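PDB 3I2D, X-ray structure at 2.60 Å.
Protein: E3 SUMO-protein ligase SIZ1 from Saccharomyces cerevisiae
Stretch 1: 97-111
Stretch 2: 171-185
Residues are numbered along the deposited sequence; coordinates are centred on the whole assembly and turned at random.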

ATOM      1  N   SER A  97     -20.625  19.315   4.582  1.00 58.71           N
ATOM      2  CA  SER A  97     -20.274  19.165   5.966  1.00 60.51           C
ATOM      3  C   SER A  97     -20.906  17.907   6.517  1.00 61.08           C
ATOM      4  O   SER A  97     -21.742  17.266   5.878  1.00 63.30           O
ATOM      5  CB  SER A  97     -20.767  20.380   6.753  1.00 66.28           C
ATOM      6  OG  SER A  97     -22.160  20.576   6.554  1.00 69.47           O
ATOM      7  N   ALA A  98     -20.486  17.554   7.714  1.00 59.19           N
ATOM      8  CA  ALA A  98     -21.014  16.391   8.377  1.00 64.69           C
ATOM      9  C   ALA A  98     -20.728  16.567   9.851  1.00 67.67           C
ATOM     10  O   ALA A  98     -19.712  17.144  10.243  1.00 66.27           O
ATOM     11  CB  ALA A  98     -20.348  15.131   7.854  1.00 63.73           C
ATOM     12  N   LYS A  99     -21.663  16.104  10.664  1.00 71.60           N
ATOM     13  CA  LYS A  99     -21.517  16.168  12.101  1.00 74.27           C
ATOM     14  C   LYS A  99     -21.690  14.722  12.518  1.00 76.85           C
ATOM     15  O   LYS A  99     -22.546  14.004  11.973  1.00 73.95           O
ATOM     16  CB  LYS A  99     -22.601  17.056  12.712  1.00 75.10           C
ATOM     17  CG  LYS A  99     -22.491  18.525  12.313  1.00 83.61           C
ATOM     18  CD  LYS A  99     -23.618  19.358  12.915  1.00 85.80           C
ATOM     19  CE  LYS A  99     -23.437  20.847  12.648  1.00 87.43           C
ATOM     20  NZ  LYS A  99     -23.480  21.180  11.196  1.00 90.68           N
ATOM     21  N   PHE A 100     -20.858  14.280  13.454  1.00 74.05           N
ATOM     22  CA  PHE A 100     -20.929  12.909  13.921  1.00 73.05           C
ATOM     23  C   PHE A 100     -20.276  12.828  15.288  1.00 74.24           C
ATOM     24  O   PHE A 100     -19.343  13.578  15.581  1.00 74.52           O
ATOM     25  CB  PHE A 100     -20.199  11.995  12.921  1.00 70.24           C
ATOM     26  CG  PHE A 100     -18.729  12.310  12.773  1.00 68.92           C
ATOM     27  CD1 PHE A 100     -17.771  11.594  13.488  1.00 64.99           C
ATOM     28  CD2 PHE A 100     -18.311  13.370  11.977  1.00 65.09           C
ATOM     29  CE1 PHE A 100     -16.425  11.929  13.421  1.00 60.02           C
ATOM     30  CE2 PHE A 100     -16.959  13.715  11.904  1.00 66.38           C
ATOM     31  CZ  PHE A 100     -16.016  12.992  12.631  1.00 62.27           C
ATOM     32  N   LYS A 101     -20.788  11.940  16.130  1.00 80.09           N
ATOM     33  CA  LYS A 101     -20.218  11.717  17.455  1.00 82.86           C
ATOM     34  C   LYS A 101     -19.685  10.292  17.468  1.00 81.47           C
ATOM     35  O   LYS A 101     -20.333   9.371  16.973  1.00 80.54           O
ATOM     36  CB  LYS A 101     -21.271  11.882  18.554  1.00 87.24           C
ATOM     37  CG  LYS A 101     -21.621  13.326  18.878  1.00 92.89           C
ATOM     38  CD  LYS A 101     -22.291  13.441  20.246  1.00 93.29           C
ATOM     39  CE  LYS A 101     -21.295  13.229  21.395  1.00 94.07           C
ATOM     40  NZ  LYS A 101     -20.663  11.869  21.437  1.00 92.01           N
ATOM     41  N   LEU A 102     -18.495  10.107  18.019  1.00 83.82           N
ATOM     42  CA  LEU A 102     -17.911   8.776  18.061  1.00 87.86           C
ATOM     43  C   LEU A 102     -18.559   7.914  19.125  1.00 89.30           C
ATOM     44  O   LEU A 102     -18.587   8.285  20.302  1.00 90.89           O
ATOM     45  CB  LEU A 102     -16.407   8.856  18.322  1.00 83.88           C
ATOM     46  CG  LEU A 102     -15.580   9.327  17.133  1.00 78.60           C
ATOM     47  CD1 LEU A 102     -14.106   9.216  17.477  1.00 75.71           C
ATOM     48  CD2 LEU A 102     -15.922   8.474  15.915  1.00 68.89           C
ATOM     49  N   SER A 103     -19.071   6.759  18.709  1.00 88.53           N
ATOM     50  CA  SER A 103     -19.706   5.844  19.644  1.00 90.03           C
ATOM     51  C   SER A 103     -18.667   5.299  20.621  1.00 91.69           C
ATOM     52  O   SER A 103     -17.475   5.605  20.532  1.00 85.49           O
ATOM     53  CB  SER A 103     -20.350   4.671  18.903  1.00 84.93           C
ATOM     54  OG  SER A 103     -19.361   3.755  18.469  1.00 82.13           O
ATOM     55  N   LYS A 104     -19.136   4.498  21.566  1.00 96.68           N
ATOM     56  CA  LYS A 104     -18.253   3.897  22.547  1.00100.47           C
ATOM     57  C   LYS A 104     -17.215   3.108  21.754  1.00101.08           C
ATOM     58  O   LYS A 104     -16.042   3.485  21.705  1.00103.07           O
ATOM     59  CB  LYS A 104     -19.066   2.968  23.462  1.00103.07           C
ATOM     60  CG  LYS A 104     -18.310   2.309  24.620  1.00103.42           C
ATOM     61  CD  LYS A 104     -19.265   1.410  25.419  1.00104.25           C
ATOM     62  CE  LYS A 104     -18.578   0.703  26.580  1.00103.09           C
ATOM     63  NZ  LYS A 104     -19.537  -0.142  27.356  1.00 95.96           N
ATOM     64  N   ALA A 105     -17.679   2.041  21.104  1.00 98.90           N
ATOM     65  CA  ALA A 105     -16.844   1.145  20.307  1.00 96.96           C
ATOM     66  C   ALA A 105     -15.871   1.835  19.346  1.00 97.42           C
ATOM     67  O   ALA A 105     -14.749   1.364  19.150  1.00 98.46           O
ATOM     68  CB  ALA A 105     -17.733   0.173  19.538  1.00 92.73           C
ATOM     69  N   ASP A 106     -16.296   2.942  18.748  1.00 95.33           N
ATOM     70  CA  ASP A 106     -15.439   3.657  17.815  1.00 90.75           C
ATOM     71  C   ASP A 106     -14.323   4.447  18.503  1.00 90.30           C
ATOM     72  O   ASP A 106     -13.143   4.168  18.299  1.00 95.26           O
ATOM     73  CB  ASP A 106     -16.265   4.617  16.943  1.00 95.17           C
ATOM     74  CG  ASP A 106     -17.191   3.894  15.961  1.00 95.70           C
ATOM     75  OD1 ASP A 106     -16.845   2.775  15.519  1.00 88.88           O
ATOM     76  OD2 ASP A 106     -18.254   4.468  15.615  1.00 87.74           O
ATOM     77  N   TYR A 107     -14.697   5.427  19.322  1.00 88.09           N
ATOM     78  CA  TYR A 107     -13.721   6.273  20.006  1.00 82.58           C
ATOM     79  C   TYR A 107     -12.545   5.521  20.598  1.00 80.20           C
ATOM     80  O   TYR A 107     -11.492   6.100  20.840  1.00 79.93           O
ATOM     81  CB  TYR A 107     -14.376   7.090  21.126  1.00 82.91           C
ATOM     82  CG  TYR A 107     -13.423   8.112  21.704  1.00 78.24           C
ATOM     83  CD1 TYR A 107     -13.221   9.338  21.068  1.00 81.60           C
ATOM     84  CD2 TYR A 107     -12.626   7.807  22.804  1.00 74.35           C
ATOM     85  CE1 TYR A 107     -12.236  10.234  21.503  1.00 78.64           C
ATOM     86  CE2 TYR A 107     -11.640   8.692  23.244  1.00 78.37           C
ATOM     87  CZ  TYR A 107     -11.447   9.900  22.589  1.00 76.76           C
ATOM     88  OH  TYR A 107     -10.447  10.757  22.995  1.00 66.93           O
ATOM     89  N   ASN A 108     -12.731   4.232  20.840  1.00 83.22           N
ATOM     90  CA  ASN A 108     -11.688   3.406  21.434  1.00 90.61           C
ATOM     91  C   ASN A 108     -10.454   3.221  20.550  1.00 93.27           C
ATOM     92  O   ASN A 108      -9.374   3.770  20.821  1.00 92.85           O
ATOM     93  CB  ASN A 108     -12.270   2.039  21.782  1.00 94.50           C
ATOM     94  CG  ASN A 108     -13.530   2.143  22.625  1.00101.93           C
ATOM     95  OD1 ASN A 108     -14.217   1.144  22.859  1.00101.73           O
ATOM     96  ND2 ASN A 108     -13.839   3.353  23.088  1.00 96.95           N
ATOM     97  N   LEU A 109     -10.621   2.432  19.497  1.00 89.72           N
ATOM     98  CA  LEU A 109      -9.542   2.145  18.572  1.00 88.03           C
ATOM     99  C   LEU A 109      -8.656   3.364  18.316  1.00 89.17           C
ATOM    100  O   LEU A 109      -7.431   3.251  18.222  1.00 90.03           O
ATOM    101  CB  LEU A 109     -10.129   1.655  17.249  1.00 91.41           C
ATOM    102  CG  LEU A 109     -11.348   0.724  17.308  1.00 95.08           C
ATOM    103  CD1 LEU A 109     -11.595   0.091  15.924  1.00 86.80           C
ATOM    104  CD2 LEU A 109     -11.110  -0.359  18.351  1.00 95.91           C
ATOM    105  N   LEU A 110      -9.282   4.531  18.219  1.00 87.73           N
ATOM    106  CA  LEU A 110      -8.571   5.771  17.926  1.00 91.17           C
ATOM    107  C   LEU A 110      -7.872   6.425  19.117  1.00 97.17           C
ATOM    108  O   LEU A 110      -6.819   7.059  18.963  1.00 93.34           O
ATOM    109  CB  LEU A 110      -9.547   6.770  17.294  1.00 83.68           C
ATOM    110  CG  LEU A 110     -10.514   6.176  16.262  1.00 80.14           C
ATOM    111  CD1 LEU A 110     -11.406   7.259  15.702  1.00 77.78           C
ATOM    112  CD2 LEU A 110      -9.739   5.506  15.150  1.00 79.58           C
ATOM    113  N   SER A 111      -8.463   6.263  20.298  1.00104.94           N
ATOM    114  CA  SER A 111      -7.950   6.847  21.535  1.00108.73           C
ATOM    115  C   SER A 111      -6.504   6.490  21.912  1.00113.36           C
ATOM    116  O   SER A 111      -5.596   7.311  21.736  1.00110.71           O
ATOM    117  CB  SER A 111      -8.885   6.473  22.682  1.00107.01           C
ATOM    118  OG  SER A 111      -9.050   5.069  22.734  1.00104.70           O
TER
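Stretch 2, residues 171-185: LTPHLKPYTQQNNVE

Leu175, extended in the loop of stretch 2, marks the apolar centre: its CD2 lies 3.8 Å from Phe100 CE1, and its CD1 lies 3.2 Å from Leu102 CD1 and 3.6 Å from Leu110 CD1, so one side chain bridges the strand, the loop and the helix of stretch 1. Phe100 carries Asn182 CB over one ring face, 3.7 Å from the ring centroid, while Val184 CG2 meets the ring edge 3.3 Å from Phe100 CE2. Asn182 OD1 accepts from Lys176 N (2.8 Å), tying the loop back to its own strand. Tyr178 turns its edge to the face of Tyr107, ring centroids 5.6 Å apart and planes at 86°; Tyr178 CD1 reaches Tyr107 CB at 3.5 Å.

Strand 182-185 runs antiparallel to strand 97-100, the axes crossing at 164° and approaching to 4.7 Å. Ala98 N bonds to Val184 O and Val184 N to Ala98 O, both at 3.0 Å; Phe100 N bonds to Asn182 O (3.1 Å) and Asn182 N to Phe100 O (2.8 Å). The alternate pairs, Ser97 with Glu185 and Lys99 with Asn183, put their side chains on the face opposite Ala98, Val184, Phe100 and Asn182. At the polar edge, Lys101 CG lies 3.4 Å from Gln181 CA, and Lys101 NZ makes a weak hydrogen bond to Tyr178 O (3.3 Å).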

ATOM      1  N   LEU A 171      -8.173  12.437   9.804  1.00 55.15           N
ATOM      2  CA  LEU A 171      -8.945  13.358  10.660  1.00 62.06           C
ATOM      3  C   LEU A 171      -8.629  13.156  12.146  1.00 62.63           C
ATOM      4  O   LEU A 171      -8.784  14.066  12.956  1.00 63.32           O
ATOM      5  CB  LEU A 171     -10.456  13.131  10.510  1.00 57.00           C
ATOM      6  CG  LEU A 171     -11.129  13.076   9.151  1.00 57.58           C
ATOM      7  CD1 LEU A 171     -12.588  12.709   9.335  1.00 57.03           C
ATOM      8  CD2 LEU A 171     -10.995  14.401   8.467  1.00 53.66           C
ATOM      9  N   THR A 172      -8.203  11.944  12.480  1.00 60.82           N
ATOM     10  CA  THR A 172      -7.911  11.517  13.841  1.00 63.24           C
ATOM     11  C   THR A 172      -7.317  12.465  14.873  1.00 64.65           C
ATOM     12  O   THR A 172      -7.856  12.595  15.969  1.00 63.98           O
ATOM     13  CB  THR A 172      -7.068  10.274  13.805  1.00 62.63           C
ATOM     14  OG1 THR A 172      -7.489   9.468  12.695  1.00 68.84           O
ATOM     15  CG2 THR A 172      -7.256   9.487  15.082  1.00 62.02           C
ATOM     16  N   PRO A 173      -6.201  13.129  14.555  1.00 64.98           N
ATOM     17  CA  PRO A 173      -5.634  14.039  15.556  1.00 64.05           C
ATOM     18  C   PRO A 173      -6.469  15.276  15.887  1.00 66.78           C
ATOM     19  O   PRO A 173      -6.081  16.065  16.744  1.00 75.81           O
ATOM     20  CB  PRO A 173      -4.273  14.410  14.958  1.00 65.89           C
ATOM     21  CG  PRO A 173      -4.517  14.343  13.488  1.00 62.90           C
ATOM     22  CD  PRO A 173      -5.338  13.059  13.362  1.00 65.48           C
ATOM     23  N   HIS A 174      -7.610  15.450  15.230  1.00 68.10           N
ATOM     24  CA  HIS A 174      -8.448  16.627  15.476  1.00 65.82           C
ATOM     25  C   HIS A 174      -9.848  16.296  15.958  1.00 66.22           C
ATOM     26  O   HIS A 174     -10.724  17.162  15.983  1.00 63.12           O
ATOM     27  CB  HIS A 174      -8.535  17.480  14.211  1.00 66.94           C
ATOM     28  CG  HIS A 174      -7.199  17.817  13.637  1.00 70.97           C
ATOM     29  ND1 HIS A 174      -6.325  18.681  14.259  1.00 72.97           N
ATOM     30  CD2 HIS A 174      -6.549  17.333  12.554  1.00 71.84           C
ATOM     31  CE1 HIS A 174      -5.189  18.710  13.585  1.00 75.37           C
ATOM     32  NE2 HIS A 174      -5.298  17.899  12.548  1.00 75.08           N
ATOM     33  N   LEU A 175     -10.073  15.041  16.327  1.00 67.52           N
ATOM     34  CA  LEU A 175     -11.378  14.656  16.839  1.00 75.85           C
ATOM     35  C   LEU A 175     -11.522  15.297  18.219  1.00 81.67           C
ATOM     36  O   LEU A 175     -10.516  15.567  18.890  1.00 82.85           O
ATOM     37  CB  LEU A 175     -11.485  13.133  16.976  1.00 69.43           C
ATOM     38  CG  LEU A 175     -11.733  12.302  15.718  1.00 71.17           C
ATOM     39  CD1 LEU A 175     -11.680  10.832  16.083  1.00 66.97           C
ATOM     40  CD2 LEU A 175     -13.086  12.650  15.112  1.00 65.98           C
ATOM     41  N   LYS A 176     -12.761  15.560  18.632  1.00 80.91           N
ATOM     42  CA  LYS A 176     -13.013  16.135  19.948  1.00 80.42           C
ATOM     43  C   LYS A 176     -13.177  14.968  20.933  1.00 84.57           C
ATOM     44  O   LYS A 176     -13.264  13.810  20.510  1.00 83.71           O
ATOM     45  CB  LYS A 176     -14.271  17.007  19.916  1.00 79.14           C
ATOM     46  CG  LYS A 176     -14.043  18.405  19.355  1.00 76.10           C
ATOM     47  CD  LYS A 176     -15.341  19.218  19.352  1.00 84.35           C
ATOM     48  CE  LYS A 176     -15.115  20.653  18.879  1.00 79.49           C
ATOM     49  NZ  LYS A 176     -14.079  21.335  19.699  1.00 77.53           N
ATOM     50  N   PRO A 177     -13.199  15.251  22.255  1.00 87.26           N
ATOM     51  CA  PRO A 177     -13.345  14.221  23.297  1.00 83.52           C
ATOM     52  C   PRO A 177     -14.632  13.383  23.279  1.00 82.45           C
ATOM     53  O   PRO A 177     -15.731  13.909  23.123  1.00 80.10           O
ATOM     54  CB  PRO A 177     -13.190  15.021  24.589  1.00 84.58           C
ATOM     55  CG  PRO A 177     -12.232  16.122  24.191  1.00 83.84           C
ATOM     56  CD  PRO A 177     -12.817  16.546  22.859  1.00 87.92           C
ATOM     57  N   TYR A 178     -14.459  12.074  23.444  1.00 85.16           N
ATOM     58  CA  TYR A 178     -15.536  11.075  23.465  1.00 95.03           C
ATOM     59  C   TYR A 178     -16.959  11.584  23.218  1.00 98.72           C
ATOM     60  O   TYR A 178     -17.498  11.427  22.119  1.00 98.13           O
ATOM     61  CB  TYR A 178     -15.504  10.315  24.798  1.00 97.86           C
ATOM     62  CG  TYR A 178     -16.403   9.101  24.828  1.00104.33           C
ATOM     63  CD1 TYR A 178     -16.128   7.987  24.028  1.00108.24           C
ATOM     64  CD2 TYR A 178     -17.543   9.072  25.630  1.00105.40           C
ATOM     65  CE1 TYR A 178     -16.969   6.874  24.026  1.00107.75           C
ATOM     66  CE2 TYR A 178     -18.395   7.964  25.635  1.00106.92           C
ATOM     67  CZ  TYR A 178     -18.101   6.872  24.830  1.00108.01           C
ATOM     68  OH  TYR A 178     -18.944   5.788  24.818  1.00106.86           O
ATOM     69  N   THR A 179     -17.563  12.157  24.263  1.00102.90           N
ATOM     70  CA  THR A 179     -18.925  12.710  24.211  1.00102.07           C
ATOM     71  C   THR A 179     -18.875  14.189  23.824  1.00103.61           C
ATOM     72  O   THR A 179     -18.874  15.072  24.685  1.00102.16           O
ATOM     73  CB  THR A 179     -19.653  12.610  25.585  1.00 99.73           C
ATOM     74  OG1 THR A 179     -18.827  13.184  26.611  1.00 89.45           O
ATOM     75  CG2 THR A 179     -19.987  11.164  25.922  1.00 93.05           C
ATOM     76  N   GLN A 180     -18.833  14.446  22.525  1.00104.12           N
ATOM     77  CA  GLN A 180     -18.774  15.800  22.005  1.00 98.75           C
ATOM     78  C   GLN A 180     -18.768  15.694  20.485  1.00 95.83           C
ATOM     79  O   GLN A 180     -17.867  15.098  19.891  1.00 92.77           O
ATOM     80  CB  GLN A 180     -17.508  16.495  22.510  1.00 97.86           C
ATOM     81  CG  GLN A 180     -17.430  17.975  22.195  1.00102.56           C
ATOM     82  CD  GLN A 180     -16.281  18.655  22.922  1.00107.34           C
ATOM     83  OE1 GLN A 180     -15.953  19.815  22.654  1.00108.78           O
ATOM     84  NE2 GLN A 180     -15.665  17.934  23.854  1.00103.80           N
ATOM     85  N   GLN A 181     -19.800  16.260  19.871  1.00 92.29           N
ATOM     86  CA  GLN A 181     -19.967  16.241  18.427  1.00 86.76           C
ATOM     87  C   GLN A 181     -18.751  16.746  17.657  1.00 84.54           C
ATOM     88  O   GLN A 181     -18.054  17.670  18.091  1.00 85.26           O
ATOM     89  CB  GLN A 181     -21.193  17.062  18.044  1.00 81.51           C
ATOM     90  CG  GLN A 181     -21.299  17.335  16.569  1.00 86.35           C
ATOM     91  CD  GLN A 181     -22.310  18.414  16.263  1.00 88.39           C
ATOM     92  OE1 GLN A 181     -23.503  18.232  16.491  1.00 91.90           O
ATOM     93  NE2 GLN A 181     -21.838  19.551  15.751  1.00 83.27           N
ATOM     94  N   ASN A 182     -18.512  16.118  16.510  1.00 81.26           N
ATOM     95  CA  ASN A 182     -17.405  16.464  15.632  1.00 75.97           C
ATOM     96  C   ASN A 182     -17.963  17.082  14.370  1.00 72.22           C
ATOM     97  O   ASN A 182     -19.071  16.755  13.943  1.00 71.71           O
ATOM     98  CB  ASN A 182     -16.609  15.217  15.253  1.00 73.81           C
ATOM     99  CG  ASN A 182     -15.678  14.767  16.349  1.00 74.31           C
ATOM    100  OD1 ASN A 182     -14.729  15.473  16.711  1.00 66.88           O
ATOM    101  ND2 ASN A 182     -15.938  13.581  16.888  1.00 75.27           N
ATOM    102  N   ASN A 183     -17.195  17.973  13.765  1.00 71.51           N
ATOM    103  CA  ASN A 183     -17.646  18.603  12.540  1.00 74.08           C
ATOM    104  C   ASN A 183     -16.564  18.606  11.469  1.00 70.51           C
ATOM    105  O   ASN A 183     -15.459  19.108  11.677  1.00 70.49           O
ATOM    106  CB  ASN A 183     -18.106  20.033  12.816  1.00 82.18           C
ATOM    107  CG  ASN A 183     -19.274  20.434  11.946  1.00 92.45           C
ATOM    108  OD1 ASN A 183     -19.129  20.665  10.739  1.00 92.88           O
ATOM    109  ND2 ASN A 183     -20.455  20.499  12.552  1.00 95.36           N
ATOM    110  N   VAL A 184     -16.897  18.028  10.323  1.00 65.17           N
ATOM    111  CA  VAL A 184     -15.983  17.961   9.199  1.00 60.33           C
ATOM    112  C   VAL A 184     -16.558  18.795   8.082  1.00 57.62           C
ATOM    113  O   VAL A 184     -17.744  18.708   7.786  1.00 56.94           O
ATOM    114  CB  VAL A 184     -15.836  16.533   8.681  1.00 58.81           C
ATOM    115  CG1 VAL A 184     -14.922  16.522   7.473  1.00 61.35           C
ATOM    116  CG2 VAL A 184     -15.285  15.650   9.772  1.00 68.95           C
ATOM    117  N   GLU A 185     -15.721  19.599   7.448  1.00 56.95           N
ATOM    118  CA  GLU A 185     -16.203  20.419   6.356  1.00 59.95           C
ATOM    119  C   GLU A 185     -15.221  20.428   5.192  1.00 58.35           C
ATOM    120  O   GLU A 185     -14.029  20.683   5.375  1.00 58.10           O
ATOM    121  CB  GLU A 185     -16.432  21.838   6.854  1.00 70.75           C
ATOM    122  CG  GLU A 185     -17.293  22.686   5.945  1.00 85.23           C
ATOM    123  CD  GLU A 185     -17.642  24.021   6.580  1.00 95.63           C
ATOM    124  OE1 GLU A 185     -18.239  24.019   7.687  1.00100.98           O
ATOM    125  OE2 GLU A 185     -17.316  25.068   5.974  1.00 93.41           O
TER